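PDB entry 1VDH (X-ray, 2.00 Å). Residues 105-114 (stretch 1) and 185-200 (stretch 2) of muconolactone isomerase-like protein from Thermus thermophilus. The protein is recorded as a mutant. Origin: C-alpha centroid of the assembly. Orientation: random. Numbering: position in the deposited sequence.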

# COMPACT_ATOMS: atom_id res chain seq x y z
N SER A 105 15.23 3.74 1.70
CA SER A 105 14.15 2.95 1.12
C SER A 105 13.48 1.99 2.10
O SER A 105 12.30 1.68 1.96
CB SER A 105 14.64 2.19 -0.12
OG SER A 105 15.66 1.27 0.22
N TYR A 106 14.25 1.51 3.08
CA TYR A 106 13.73 0.59 4.09
C TYR A 106 14.71 0.55 5.26
O TYR A 106 15.86 0.99 5.14
CB TYR A 106 13.56 -0.82 3.50
CG TYR A 106 12.74 -1.77 4.35
CD1 TYR A 106 11.37 -1.55 4.56
CD2 TYR A 106 13.32 -2.88 4.96
CE1 TYR A 106 10.61 -2.41 5.35
CE2 TYR A 106 12.57 -3.75 5.76
CZ TYR A 106 11.22 -3.51 5.94
OH TYR A 106 10.47 -4.37 6.71
N SER A 107 14.25 0.05 6.40
CA SER A 107 15.08 -0.06 7.59
C SER A 107 14.43 -1.01 8.57
O SER A 107 13.25 -1.35 8.43
CB SER A 107 15.28 1.32 8.25
OG SER A 107 14.11 1.73 8.94
N PHE A 108 15.20 -1.44 9.57
CA PHE A 108 14.68 -2.34 10.58
C PHE A 108 15.51 -2.22 11.85
O PHE A 108 16.74 -2.24 11.79
CB PHE A 108 14.70 -3.79 10.09
CG PHE A 108 13.73 -4.70 10.80
CD1 PHE A 108 12.36 -4.58 10.58
CD2 PHE A 108 14.19 -5.67 11.69
CE1 PHE A 108 11.46 -5.42 11.24
CE2 PHE A 108 13.29 -6.51 12.35
CZ PHE A 108 11.92 -6.38 12.13
N TYR A 109 14.83 -2.01 12.97
CA TYR A 109 15.50 -1.90 14.25
C TYR A 109 15.10 -3.13 15.07
O TYR A 109 13.91 -3.39 15.27
CB TYR A 109 15.11 -0.62 14.99
CG TYR A 109 15.58 -0.59 16.43
CD1 TYR A 109 14.71 -0.24 17.45
CD2 TYR A 109 16.89 -0.94 16.77
CE1 TYR A 109 15.12 -0.24 18.78
CE2 TYR A 109 17.32 -0.94 18.09
CZ TYR A 109 16.42 -0.59 19.10
OH TYR A 109 16.83 -0.59 20.42
N SER A 110 16.10 -3.87 15.53
CA SER A 110 15.85 -5.08 16.30
C SER A 110 16.97 -5.37 17.29
O SER A 110 17.98 -4.66 17.31
CB SER A 110 15.68 -6.26 15.34
OG SER A 110 16.86 -6.45 14.57
N VAL A 111 16.78 -6.40 18.10
CA VAL A 111 17.77 -6.80 19.10
C VAL A 111 18.05 -8.30 18.99
O VAL A 111 17.12 -9.10 19.00
CB VAL A 111 17.28 -6.49 20.54
CG1 VAL A 111 18.31 -6.94 21.57
CG2 VAL A 111 17.00 -4.99 20.71
N VAL A 112 19.33 -8.67 18.86
CA VAL A 112 19.72 -10.08 18.75
C VAL A 112 19.01 -10.85 19.86
O VAL A 112 19.10 -10.49 21.04
CB VAL A 112 21.26 -10.26 18.84
CG1 VAL A 112 21.62 -11.75 18.91
CG2 VAL A 112 21.92 -9.64 17.61
N GLU A 113 18.28 -11.88 19.46
CA GLU A 113 17.49 -12.67 20.40
C GLU A 113 17.74 -14.17 20.33
O GLU A 113 17.80 -14.75 19.25
CB GLU A 113 16.01 -12.39 20.13
CG GLU A 113 15.04 -13.08 21.08
CD GLU A 113 13.63 -13.10 20.53
OE1 GLU A 113 12.92 -12.08 20.66
OE2 GLU A 113 13.24 -14.13 19.95
N LEU A 114 17.91 -14.78 21.50
CA LEU A 114 18.11 -16.22 21.61
C LEU A 114 16.90 -16.70 22.40
O LEU A 114 16.68 -16.28 23.53
CB LEU A 114 19.42 -16.53 22.35
CG LEU A 114 20.69 -15.90 21.79
CD1 LEU A 114 21.90 -16.45 22.53
CD2 LEU A 114 20.81 -16.18 20.30
N GLN A 185 23.21 -17.95 10.65
CA GLN A 185 21.93 -17.30 10.92
C GLN A 185 21.93 -16.43 12.16
O GLN A 185 22.43 -16.83 13.22
CB GLN A 185 20.83 -18.36 11.06
CG GLN A 185 19.44 -17.79 11.35
CD GLN A 185 18.40 -18.87 11.59
OE1 GLN A 185 18.38 -19.51 12.64
NE2 GLN A 185 17.53 -19.08 10.61
N VAL A 186 21.40 -15.22 12.02
CA VAL A 186 21.28 -14.29 13.14
C VAL A 186 19.83 -13.89 13.24
O VAL A 186 19.27 -13.31 12.30
CB VAL A 186 22.15 -13.02 12.98
CG1 VAL A 186 21.88 -12.05 14.13
CG2 VAL A 186 23.62 -13.39 12.95
N ILE A 187 19.20 -14.25 14.36
CA ILE A 187 17.81 -13.93 14.61
C ILE A 187 17.77 -12.76 15.60
O ILE A 187 18.47 -12.78 16.62
CB ILE A 187 17.05 -15.12 15.25
CG1 ILE A 187 17.10 -16.34 14.33
CG2 ILE A 187 15.59 -14.73 15.52
CD1 ILE A 187 16.40 -17.56 14.90
N SER A 188 16.97 -11.75 15.29
CA SER A 188 16.81 -10.59 16.16
C SER A 188 15.33 -10.32 16.35
O SER A 188 14.53 -10.56 15.45
CB SER A 188 17.50 -9.37 15.55
OG SER A 188 16.99 -9.07 14.27
N GLY A 189 14.97 -9.85 17.55
CA GLY A 189 13.58 -9.58 17.84
C GLY A 189 13.26 -8.10 17.78
O GLY A 189 14.03 -7.27 18.26
N ALA A 190 12.12 -7.77 17.17
CA ALA A 190 11.69 -6.38 17.04
C ALA A 190 10.26 -6.21 17.54
O ALA A 190 9.59 -5.24 17.20
CB ALA A 190 11.79 -5.94 15.58
N GLN A 191 9.83 -7.14 18.39
CA GLN A 191 8.47 -7.14 18.93
C GLN A 191 7.84 -5.76 19.19
O GLN A 191 6.90 -5.37 18.49
CB GLN A 191 8.39 -8.06 20.15
CG GLN A 191 8.58 -9.54 19.77
CD GLN A 191 10.03 -10.04 19.87
OE1 GLN A 191 10.98 -9.26 19.88
NE2 GLN A 191 10.19 -11.35 19.97
N GLY A 192 8.36 -5.02 20.15
CA GLY A 192 7.81 -3.69 20.41
C GLY A 192 8.79 -2.62 19.93
O GLY A 192 8.80 -1.49 20.43
N LEU A 193 9.56 -2.96 18.89
CA LEU A 193 10.57 -2.06 18.35
C LEU A 193 10.39 -1.66 16.89
O LEU A 193 10.86 -0.60 16.48
CB LEU A 193 11.96 -2.68 18.54
CG LEU A 193 12.27 -3.19 19.95
CD1 LEU A 193 13.66 -3.80 19.98
CD2 LEU A 193 12.15 -2.04 20.95
N ASP A 194 9.76 -2.52 16.10
CA ASP A 194 9.54 -2.23 14.69
C ASP A 194 8.27 -2.92 14.19
O ASP A 194 7.55 -3.54 14.97
CB ASP A 194 10.78 -2.59 13.85
CG ASP A 194 10.99 -1.64 12.67
OD1 ASP A 194 12.15 -1.27 12.39
OD2 ASP A 194 10.00 -1.25 12.02
N ASP A 195 8.03 -2.86 12.89
CA ASP A 195 6.82 -3.40 12.28
C ASP A 195 6.60 -4.90 12.24
O ASP A 195 5.47 -5.36 12.03
CB ASP A 195 6.63 -2.79 10.89
CG ASP A 195 6.51 -1.27 10.92
OD1 ASP A 195 6.55 -0.68 12.02
OD2 ASP A 195 6.38 -0.67 9.84
N TRP A 196 7.67 -5.68 12.43
CA TRP A 196 7.57 -7.14 12.43
C TRP A 196 8.17 -7.66 13.74
O TRP A 196 8.95 -6.97 14.39
CB TRP A 196 8.33 -7.73 11.24
CG TRP A 196 7.80 -7.28 9.89
CD1 TRP A 196 8.04 -6.09 9.27
CD2 TRP A 196 6.96 -8.03 9.01
NE1 TRP A 196 7.40 -6.04 8.06
CE2 TRP A 196 6.73 -7.22 7.87
CE3 TRP A 196 6.37 -9.30 9.06
CZ2 TRP A 196 5.94 -7.64 6.79
CZ3 TRP A 196 5.58 -9.73 7.99
CH2 TRP A 196 5.37 -8.90 6.87
N GLU A 197 7.81 -8.88 14.12
CA GLU A 197 8.28 -9.48 15.36
C GLU A 197 9.74 -9.91 15.37
O GLU A 197 10.40 -9.85 16.41
CB GLU A 197 7.37 -10.65 15.74
CG GLU A 197 5.96 -10.19 16.10
CD GLU A 197 4.92 -11.29 16.00
OE1 GLU A 197 3.74 -10.98 16.22
OE2 GLU A 197 5.28 -12.45 15.71
N TRP A 198 10.25 -10.34 14.22
CA TRP A 198 11.65 -10.75 14.12
C TRP A 198 12.30 -10.28 12.84
O TRP A 198 11.64 -10.02 11.84
CB TRP A 198 11.79 -12.28 14.17
CG TRP A 198 11.48 -12.90 15.50
CD1 TRP A 198 12.33 -13.02 16.57
CD2 TRP A 198 10.23 -13.45 15.91
NE1 TRP A 198 11.68 -13.61 17.62
CE2 TRP A 198 10.38 -13.88 17.25
CE3 TRP A 198 8.99 -13.62 15.29
CZ2 TRP A 198 9.34 -14.47 17.97
CZ3 TRP A 198 7.95 -14.20 16.01
CH2 TRP A 198 8.13 -14.62 17.34
N GLY A 199 13.62 -10.17 12.91
CA GLY A 199 14.43 -9.83 11.76
C GLY A 199 15.32 -11.05 11.59
O GLY A 199 15.76 -11.64 12.58
N VAL A 200 15.54 -11.48 10.35
CA VAL A 200 16.39 -12.64 10.10
C VAL A 200 17.49 -12.32 9.10
O VAL A 200 17.23 -11.82 8.01
CB VAL A 200 15.58 -13.84 9.53
CG1 VAL A 200 16.51 -15.04 9.32
CG2 VAL A 200 14.43 -14.22 10.47
O HOH W 1 10.70 -1.05 9.34
O HOH W 2 12.94 1.07 11.29
O HOH W 3 20.22 -14.97 16.87

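Strand 105-114 crosses strand 185-189 steeply and pairs with it antiparallel at only two bridges, Val111-Gly189 and Val112-Ser188; the loop that follows continues toward the start of stretch 1. Asp194 serves the early part, and backbone pairing with side-chain bonds the later part. At Ser107 the link is through solvent: water 1 donates both to Ser107 O and to Asp194 OD2, and water 2 donates to Asp194 OD1 while bonding Ser107 OG. Phe108 sends its ring into a pocket formed by the loop and the start of strand 198-200, with Asp194 CB over one face and Phe108 CZ 3.5 Å from Ala190 CB. Gly199 belongs here, since an ideal CB would clash with Phe108 CE2. Where the backbone pairing has not yet begun, Asp194 supplies the acceptor: Tyr109 N donates to Asp194 OD1 at 2.8 Å. Tyr109 O, by contrast, is buried without a partner. Ser110 OG and Ser188 OG share a 2.6 Å hydrogen bond. Val111 then forms the reciprocal pair with Gly189, Val111 N to Gly189 O at 2.9 Å and Gly189 N to Val111 O at 2.7 Å, while Val111 CG2 packs on Leu193 CD1. Val112 points away, and Glu113 N closes the ladder on Ile187 O at 3.0 Å. The Glu113 carboxylate is buried but paid for: OE1 accepts from Gln191 NE2 and OE2 from Trp198 NE1, both at 2.9 Å. Gly189 makes space for this, as an ideal CB there would lie 2.4 Å from Glu113 OE1.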